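PDB 4L9P: CaaX farnesyltransferase alpha subunit Ram2 from Aspergillus fumigatus, which forms the alpha subunit of protein farnesyltransferase, which attaches farnesyl groups to CaaX proteins, and probably also takes part in their geranylgeranylation. Local coordinates for residues S58-R61 / A62-A66; P144-Q147 / D148-E152; E257-S260 / P261-A265. The protein carries 1 engineered substitution. All coordinates share one frame; numbering follows the deposited sequence.

All three contacts are local, each within one helix of an all-helical chain. Contact 1 lies near the end of helix 51-65, contacts 2 and 3 at the starts of helices 146-156 and 259-272. Contacts 1 and 3 sit on opposite sides of the chain's centre, their own centres about 52 Å apart. Contact 2 lies between them in sequence and is not touched by the beta subunit Ram1, which reaches both others. Contact 3 is buried; contacts 1 and 2 are partly buried. Chemistry follows place: apolar packing beside an arginine in contact 1, charges near each other without a salt bridge in contact 2, their firm partners elsewhere, an asparagine cap and a proline in contact 3.

Contact 1: S58-R61 / A62-A66; sequences SYLR and AVMAA. With EDO (1,2-ethanediol), chain G.
Leu60 and Met64, one helical turn apart, form the main side-chain contact of this part of helix 51-65. The two side chains cross obliquely. The methionine chain runs straight through chi2 and then bends at chi3 (-53°), which folds its methyl back over the leucine. Met64 CE lies 3.7 Å from Leu60 CG, and SD rests beside the same branch point and CD2. The other leucine methyl turns to Val63. Leu60 CD1 stands 4.0 Å from Val63 CG2, and these two side chains meet at about a right angle. Leu60 thus has a valine at one methyl and a thioether at the other. Tyr93 of helix 88-100 packs on all three residues, while Leu76 of helix 71-83 touches Leu60 and Val63.

The backbone bonds are those of an alpha-helix. Met64 N gives to Leu60 O at 2.9 Å, and Ala65 N to Arg61 O at 3.0 Å. The bond from Ala62 N to Ser58 O is weak, at 3.3 Å.

Arg61 leaves the helix on another side. Its chain bends at chi3 (-79°) and brings the guanidinium back alongside Ser58, whose OG bonds with Leu54 O. Ethanediol O1 sits at the guanidinium edge, near its plane, and takes a bond of 2.8 Å from Arg61 NH1. This diol is probably from the crystallisation liquor. NE binds Ile31 O, and NH1 also binds His194 O of the beta subunit Ram1.

The chemistry is therefore mixed. Leu60 and Val63 face neighbouring helices of the alpha subunit, and Met64 reaches Gly195 of the beta subunit as well. The arginine's bonds to Ile31 O and to His194 O of Ram1 probably restrict how its guanidinium can turn at the subunit interface.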
loop_
_atom_site.group_PDB
_atom_site.type_symbol
_atom_site.label_atom_id
_atom_site.label_comp_id
_atom_site.label_asym_id
_atom_site.label_seq_id
_atom_site.Cartn_x
_atom_site.Cartn_y
_atom_site.Cartn_z
ATOM N N SER A 58 26.875 -9.712 -15.876
ATOM C CA SER A 58 28.163 -9.049 -16.045
ATOM C C SER A 58 28.290 -8.417 -17.456
ATOM O O SER A 58 28.831 -7.312 -17.613
ATOM C CB SER A 58 29.299 -10.036 -15.733
ATOM O OG SER A 58 29.182 -10.532 -14.390
ATOM N N TYR A 59 27.739 -9.076 -18.465
ATOM C CA TYR A 59 27.672 -8.453 -19.805
ATOM C C TYR A 59 26.672 -7.283 -19.810
ATOM O O TYR A 59 26.896 -6.274 -20.470
ATOM C CB TYR A 59 27.314 -9.509 -20.907
ATOM C CG TYR A 59 28.565 -10.233 -21.358
ATOM C CD1 TYR A 59 29.030 -11.349 -20.680
ATOM C CD2 TYR A 59 29.338 -9.700 -22.358
ATOM C CE1 TYR A 59 30.239 -11.990 -21.072
ATOM C CE2 TYR A 59 30.535 -10.314 -22.718
ATOM C CZ TYR A 59 30.941 -11.442 -22.082
ATOM O OH TYR A 59 32.125 -12.092 -22.442
ATOM N N LEU A 60 25.565 -7.390 -19.041
ATOM C CA LEU A 60 24.626 -6.280 -19.010
ATOM C C LEU A 60 25.281 -5.027 -18.386
ATOM O O LEU A 60 25.092 -3.892 -18.879
ATOM C CB LEU A 60 23.368 -6.702 -18.195
ATOM C CG LEU A 60 22.297 -5.592 -18.280
ATOM C CD1 LEU A 60 21.710 -5.471 -19.679
ATOM C CD2 LEU A 60 21.168 -5.792 -17.231
ATOM N N ARG A 61 26.053 -5.224 -17.332
ATOM C CA ARG A 61 26.752 -4.082 -16.743
ATOM C C ARG A 61 27.629 -3.394 -17.803
ATOM O O ARG A 61 27.655 -2.172 -17.893
ATOM C CB ARG A 61 27.638 -4.498 -15.554
ATOM C CG ARG A 61 26.847 -4.615 -14.271
ATOM C CD ARG A 61 27.778 -4.793 -13.042
ATOM N NE ARG A 61 28.179 -6.177 -13.018
ATOM C CZ ARG A 61 27.548 -7.176 -12.412
ATOM N NH1 ARG A 61 26.489 -6.993 -11.604
ATOM N NH2 ARG A 61 28.045 -8.375 -12.585
ATOM N N ALA A 62 28.325 -4.185 -18.618
ATOM C CA ALA A 62 29.197 -3.602 -19.623
ATOM C C ALA A 62 28.432 -2.856 -20.704
ATOM O O ALA A 62 28.832 -1.761 -21.108
ATOM C CB ALA A 62 30.070 -4.730 -20.272
ATOM N N VAL A 63 27.373 -3.451 -21.248
ATOM C CA VAL A 63 26.634 -2.750 -22.288
ATOM C C VAL A 63 25.984 -1.472 -21.766
ATOM O O VAL A 63 25.957 -0.459 -22.469
ATOM C CB VAL A 63 25.645 -3.642 -23.109
ATOM C CG1 VAL A 63 26.444 -4.627 -23.952
ATOM C CG2 VAL A 63 24.645 -4.379 -22.234
ATOM N N MET A 64 25.425 -1.528 -20.545
ATOM C CA MET A 64 24.782 -0.334 -20.049
ATOM C C MET A 64 25.816 0.776 -19.760
ATOM O O MET A 64 25.557 1.953 -20.009
ATOM C CB MET A 64 23.986 -0.678 -18.789
ATOM C CG MET A 64 22.762 -1.550 -19.098
ATOM S SD MET A 64 21.678 -1.807 -17.682
ATOM C CE MET A 64 22.819 -2.417 -16.472
ATOM N N ALA A 65 26.979 0.402 -19.243
ATOM C CA ALA A 65 28.035 1.375 -19.003
ATOM C C ALA A 65 28.480 2.076 -20.315
ATOM O O ALA A 65 28.846 3.259 -20.310
ATOM C CB ALA A 65 29.244 0.685 -18.332
ATOM N N ALA A 66 28.451 1.338 -21.423
ATOM C CA ALA A 66 28.802 1.890 -22.737
ATOM C C ALA A 66 27.606 2.582 -23.422
ATOM O O ALA A 66 27.748 3.142 -24.504
ATOM C CB ALA A 66 29.333 0.746 -23.611
HETATM C C1 EDO G . 24.443 -10.341 -10.360
HETATM O O1 EDO G . 25.185 -9.431 -11.167
HETATM C C2 EDO G . 23.473 -9.600 -9.479
HETATM O O2 EDO G . 22.606 -8.735 -10.237
#

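Contact 2: P144-Q147 / D148-E152. With EDO (1,2-ethanediol), chain E.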
loop_
_atom_site.group_PDB
_atom_site.type_symbol
_atom_site.label_atom_id
_atom_site.label_comp_id
_atom_site.label_asym_id
_atom_site.label_seq_id
_atom_site.Cartn_x
_atom_site.Cartn_y
_atom_site.Cartn_z
ATOM N N PRO A 144 -6.330 -3.777 -32.342
ATOM C CA PRO A 144 -7.566 -4.528 -32.440
ATOM C C PRO A 144 -7.725 -5.695 -31.526
ATOM O O PRO A 144 -8.843 -6.123 -31.423
ATOM C CB PRO A 144 -7.626 -4.998 -33.948
ATOM C CG PRO A 144 -6.433 -4.628 -34.525
ATOM C CD PRO A 144 -5.628 -3.655 -33.646
ATOM N N ARG A 145 -6.663 -6.206 -30.905
ATOM C CA ARG A 145 -6.856 -7.350 -29.994
ATOM C C ARG A 145 -6.258 -7.017 -28.626
ATOM O O ARG A 145 -6.051 -7.910 -27.793
ATOM C CB ARG A 145 -6.180 -8.609 -30.579
ATOM C CG ARG A 145 -6.957 -9.131 -31.825
ATOM C CD ARG A 145 -8.362 -9.617 -31.431
ATOM N NE ARG A 145 -9.092 -10.196 -32.577
ATOM C CZ ARG A 145 -9.821 -9.470 -33.421
ATOM N NH1 ARG A 145 -9.873 -8.142 -33.299
ATOM N NH2 ARG A 145 -10.479 -10.124 -34.386
ATOM N N GLU A 146 -6.057 -5.751 -28.369
ATOM C CA GLU A 146 -5.497 -5.339 -27.058
ATOM C C GLU A 146 -6.517 -5.619 -25.955
ATOM O O GLU A 146 -6.135 -6.166 -24.862
ATOM C CB GLU A 146 -5.181 -3.829 -27.093
ATOM C CG GLU A 146 -4.617 -3.295 -25.762
ATOM C CD GLU A 146 -3.238 -3.791 -25.452
ATOM O OE1 GLU A 146 -2.645 -4.596 -26.211
ATOM O OE2 GLU A 146 -2.709 -3.454 -24.360
ATOM N N GLN A 147 -7.787 -5.240 -26.097
ATOM C CA GLN A 147 -8.793 -5.516 -25.020
ATOM C C GLN A 147 -8.925 -7.032 -24.795
ATOM O O GLN A 147 -9.012 -7.492 -23.634
ATOM C CB GLN A 147 -10.140 -4.849 -25.365
ATOM C CG GLN A 147 -10.065 -3.324 -25.280
ATOM C CD GLN A 147 -11.237 -2.670 -25.945
ATOM O OE1 GLN A 147 -11.675 -3.100 -27.023
ATOM N NE2 GLN A 147 -11.793 -1.625 -25.318
ATOM N N ASP A 148 -8.871 -7.823 -25.848
ATOM C CA ASP A 148 -8.950 -9.270 -25.668
ATOM C C ASP A 148 -7.757 -9.817 -24.879
ATOM O O ASP A 148 -7.926 -10.747 -24.086
ATOM C CB ASP A 148 -8.966 -9.985 -27.055
ATOM C CG ASP A 148 -10.338 -9.981 -27.688
ATOM O OD1 ASP A 148 -11.271 -9.355 -27.173
ATOM O OD2 ASP A 148 -10.485 -10.603 -28.743
ATOM N N PHE A 149 -6.562 -9.273 -25.100
ATOM C CA PHE A 149 -5.433 -9.733 -24.312
ATOM C C PHE A 149 -5.678 -9.418 -22.832
ATOM O O PHE A 149 -5.369 -10.261 -21.934
ATOM C CB PHE A 149 -4.088 -9.093 -24.736
ATOM C CG PHE A 149 -2.958 -9.688 -23.960
ATOM C CD1 PHE A 149 -2.632 -11.023 -24.173
ATOM C CD2 PHE A 149 -2.313 -8.977 -22.974
ATOM C CE1 PHE A 149 -1.686 -11.656 -23.376
ATOM C CE2 PHE A 149 -1.287 -9.583 -22.198
ATOM C CZ PHE A 149 -1.012 -10.927 -22.382
ATOM N N LEU A 150 -6.176 -8.217 -22.509
ATOM C CA LEU A 150 -6.412 -7.901 -21.105
ATOM C C LEU A 150 -7.453 -8.901 -20.556
ATOM O O LEU A 150 -7.311 -9.342 -19.384
ATOM C CB LEU A 150 -6.941 -6.479 -20.946
ATOM C CG LEU A 150 -5.942 -5.457 -21.511
ATOM C CD1 LEU A 150 -6.495 -4.065 -21.199
ATOM C CD2 LEU A 150 -4.519 -5.641 -20.985
ATOM N N MET A 151 -8.458 -9.305 -21.334
ATOM C CA MET A 151 -9.396 -10.308 -20.844
ATOM C C MET A 151 -8.788 -11.692 -20.691
ATOM O O MET A 151 -9.246 -12.439 -19.811
ATOM C CB MET A 151 -10.618 -10.378 -21.753
ATOM C CG MET A 151 -11.439 -9.061 -21.707
ATOM S SD MET A 151 -12.034 -8.631 -20.061
ATOM C CE MET A 151 -13.559 -9.579 -20.023
ATOM N N GLU A 152 -7.745 -12.039 -21.460
ATOM C CA GLU A 152 -6.986 -13.263 -21.213
ATOM C C GLU A 152 -6.359 -13.215 -19.825
ATOM O O GLU A 152 -6.308 -14.227 -19.092
ATOM C CB GLU A 152 -5.852 -13.410 -22.237
ATOM C CG GLU A 152 -5.361 -14.837 -22.378
ATOM C CD GLU A 152 -4.513 -15.105 -23.654
ATOM O OE1 GLU A 152 -3.962 -16.203 -23.787
ATOM O OE2 GLU A 152 -4.367 -14.213 -24.501
HETATM C C1 EDO E . -2.830 -6.446 -31.906
HETATM O O1 EDO E . -3.895 -6.090 -31.015
HETATM C C2 EDO E . -3.174 -7.492 -32.962
HETATM O O2 EDO E . -4.297 -7.011 -33.739
#
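Arg145 and Asp148 lie side by side and point the same way at the start of helix 146-156. Their closest side-chain approach is Arg145 CD to Asp148 OD2, 3.6 Å. The charged atoms stay farther apart, with Arg145 NE 4.1 Å from Asp148 OD2. The guanidinium and carboxylate planes are 54° apart, and no N-H points at the oxygen. Any attraction would be electrostatic, without a hydrogen bond. A bend at chi2 (-65°) turns the arginine back, and its NH1 gives a bond of 2.9 Å to Pro144 O. That donor stands above the carbonyl plane. Ethanediol O1 accepts from Arg145 N at 2.8 Å.

Backbone bonds then carry the turn forward. Phe149 N gives to Arg145 O at 3.1 Å, and Met151 N to Gln147 O at 3.0 Å.

Further out, Asp148 has its stronger partner in Arg181, a salt bridge through OD1. Glu146 is held by Arg129 and Tyr166, and Gln147 by Glu182. Phe149 packs on helices 105-118 and 123-133.

Arg145 occupies the N-cap position. This is the first turn of a helix in a prenyltransferase alpha-subunit repeat, a family of the TPR clan built from stacked helices.

Contact 3: E257-S260 / P261-A265; sequences ENRS and PWSYA. With EDO (1,2-ethanediol), chain H.
Residues 257-260 lead out of a loop into helix 259-272, and 261-265 continue it. Ser263 N binds Arg259 O at 3.0 Å. Tyr264 N binds Ser260 O at 2.9 Å. Pro261, within the first turn, has no N-H to give.

Asn258 is the N-cap. Its OD1 accepts from Ser260 N at 3.2 Å, with the donor above the carbonyl plane of the amide. CG lies anti to the backbone N (chi1 172°), and the amide comes over the helix start beside Pro261. The Asn258 and Pro261 side chains cross at about a right angle. Asn258 ND2 is 3.2 Å from Pro261 CD. Such an asparagine cap, with a proline in the first turn, suits a helix start, where backbone N-H groups lack helical acceptors. Asn361 of the beta subunit Ram1 binds both Asn258 OD1 and Ser260 OG; the serine's main partner is Asn197.

The indole of Trp262 turns its edge to the backbone carbonyl of Asn258: Asn258 O lies in the ring plane, 3.2 Å from Trp262 CD1. Trp262 NE1 binds Pro256 O, and the ring meets His305. Glu257 OE2 accepts from ethanediol O2 at 2.7 Å and also bonds with Ser304.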
loop_
_atom_site.group_PDB
_atom_site.type_symbol
_atom_site.label_atom_id
_atom_site.label_comp_id
_atom_site.label_asym_id
_atom_site.label_seq_id
_atom_site.Cartn_x
_atom_site.Cartn_y
_atom_site.Cartn_z
ATOM N N GLU A 257 -25.336 -8.735 0.588
ATOM C CA GLU A 257 -24.227 -8.447 1.512
ATOM C C GLU A 257 -22.941 -8.040 0.767
ATOM O O GLU A 257 -21.930 -7.770 1.402
ATOM C CB GLU A 257 -23.995 -9.661 2.418
ATOM C CG GLU A 257 -23.065 -9.459 3.628
ATOM C CD GLU A 257 -23.445 -8.312 4.537
ATOM O OE1 GLU A 257 -24.567 -7.811 4.411
ATOM O OE2 GLU A 257 -22.622 -7.930 5.416
ATOM N N ASN A 258 -22.983 -7.939 -0.563
ATOM C CA ASN A 258 -21.788 -7.559 -1.339
ATOM C C ASN A 258 -21.555 -6.051 -1.215
ATOM O O ASN A 258 -22.352 -5.254 -1.714
ATOM C CB ASN A 258 -22.119 -7.917 -2.762
ATOM C CG ASN A 258 -21.109 -7.455 -3.789
ATOM O OD1 ASN A 258 -19.971 -7.086 -3.485
ATOM N ND2 ASN A 258 -21.539 -7.530 -5.063
ATOM N N ARG A 259 -20.458 -5.637 -0.584
ATOM C CA ARG A 259 -20.214 -4.212 -0.353
ATOM C C ARG A 259 -20.088 -3.408 -1.644
ATOM O O ARG A 259 -20.481 -2.255 -1.693
ATOM C CB ARG A 259 -18.945 -4.043 0.484
ATOM C CG ARG A 259 -18.521 -2.600 0.719
ATOM C CD ARG A 259 -17.301 -2.615 1.618
ATOM N NE ARG A 259 -17.559 -3.362 2.872
ATOM C CZ ARG A 259 -18.195 -2.901 3.944
ATOM N NH1 ARG A 259 -18.608 -1.618 4.003
ATOM N NH2 ARG A 259 -18.336 -3.709 5.002
ATOM N N SER A 260 -19.485 -4.010 -2.675
ATOM C CA SER A 260 -19.042 -3.209 -3.842
ATOM C C SER A 260 -20.125 -2.339 -4.498
ATOM O O SER A 260 -19.881 -1.169 -4.703
ATOM C CB SER A 260 -18.363 -4.106 -4.896
ATOM O OG SER A 260 -17.164 -4.680 -4.352
ATOM N N PRO A 261 -21.313 -2.905 -4.826
ATOM C CA PRO A 261 -22.338 -2.052 -5.469
ATOM C C PRO A 261 -22.902 -0.999 -4.512
ATOM O O PRO A 261 -23.322 0.035 -4.995
ATOM C CB PRO A 261 -23.460 -3.037 -5.863
ATOM C CG PRO A 261 -23.270 -4.246 -4.920
ATOM C CD PRO A 261 -21.717 -4.334 -4.849
ATOM N N TRP A 262 -22.921 -1.262 -3.204
ATOM C CA TRP A 262 -23.379 -0.236 -2.257
ATOM C C TRP A 262 -22.395 0.925 -2.266
ATOM O O TRP A 262 -22.796 2.103 -2.261
ATOM C CB TRP A 262 -23.500 -0.801 -0.840
ATOM C CG TRP A 262 -24.632 -1.780 -0.671
ATOM C CD1 TRP A 262 -24.535 -3.135 -0.683
ATOM C CD2 TRP A 262 -25.993 -1.473 -0.351
ATOM N NE1 TRP A 262 -25.774 -3.714 -0.412
ATOM C CE2 TRP A 262 -26.686 -2.710 -0.225
ATOM C CE3 TRP A 262 -26.712 -0.268 -0.176
ATOM C CZ2 TRP A 262 -28.068 -2.774 0.109
ATOM C CZ3 TRP A 262 -28.106 -0.337 0.109
ATOM C CH2 TRP A 262 -28.743 -1.583 0.282
ATOM N N SER A 263 -21.094 0.617 -2.259
ATOM C CA SER A 263 -20.080 1.678 -2.295
ATOM C C SER A 263 -20.153 2.412 -3.638
ATOM O O SER A 263 -20.004 3.625 -3.690
ATOM C CB SER A 263 -18.696 1.091 -2.085
ATOM O OG SER A 263 -18.635 0.468 -0.790
ATOM N N TYR A 264 -20.360 1.683 -4.722
ATOM C CA TYR A 264 -20.464 2.330 -6.040
ATOM C C TYR A 264 -21.661 3.298 -6.022
ATOM O O TYR A 264 -21.543 4.467 -6.442
ATOM C CB TYR A 264 -20.636 1.243 -7.096
ATOM C CG TYR A 264 -20.750 1.775 -8.484
ATOM C CD1 TYR A 264 -19.587 2.173 -9.172
ATOM C CD2 TYR A 264 -21.989 1.912 -9.118
ATOM C CE1 TYR A 264 -19.682 2.684 -10.452
ATOM C CE2 TYR A 264 -22.108 2.434 -10.429
ATOM C CZ TYR A 264 -20.944 2.819 -11.077
ATOM O OH TYR A 264 -20.995 3.351 -12.356
ATOM N N ALA A 265 -22.798 2.870 -5.491
ATOM C CA ALA A 265 -23.972 3.759 -5.451
ATOM C C ALA A 265 -23.744 4.999 -4.603
ATOM O O ALA A 265 -24.164 6.099 -4.981
ATOM C CB ALA A 265 -25.232 3.006 -4.941
HETATM C C1 EDO H . -19.965 -8.089 7.876
HETATM O O1 EDO H . -20.321 -8.419 9.224
HETATM C C2 EDO H . -20.113 -9.372 7.058
HETATM O O2 EDO H . -21.491 -9.811 6.976
#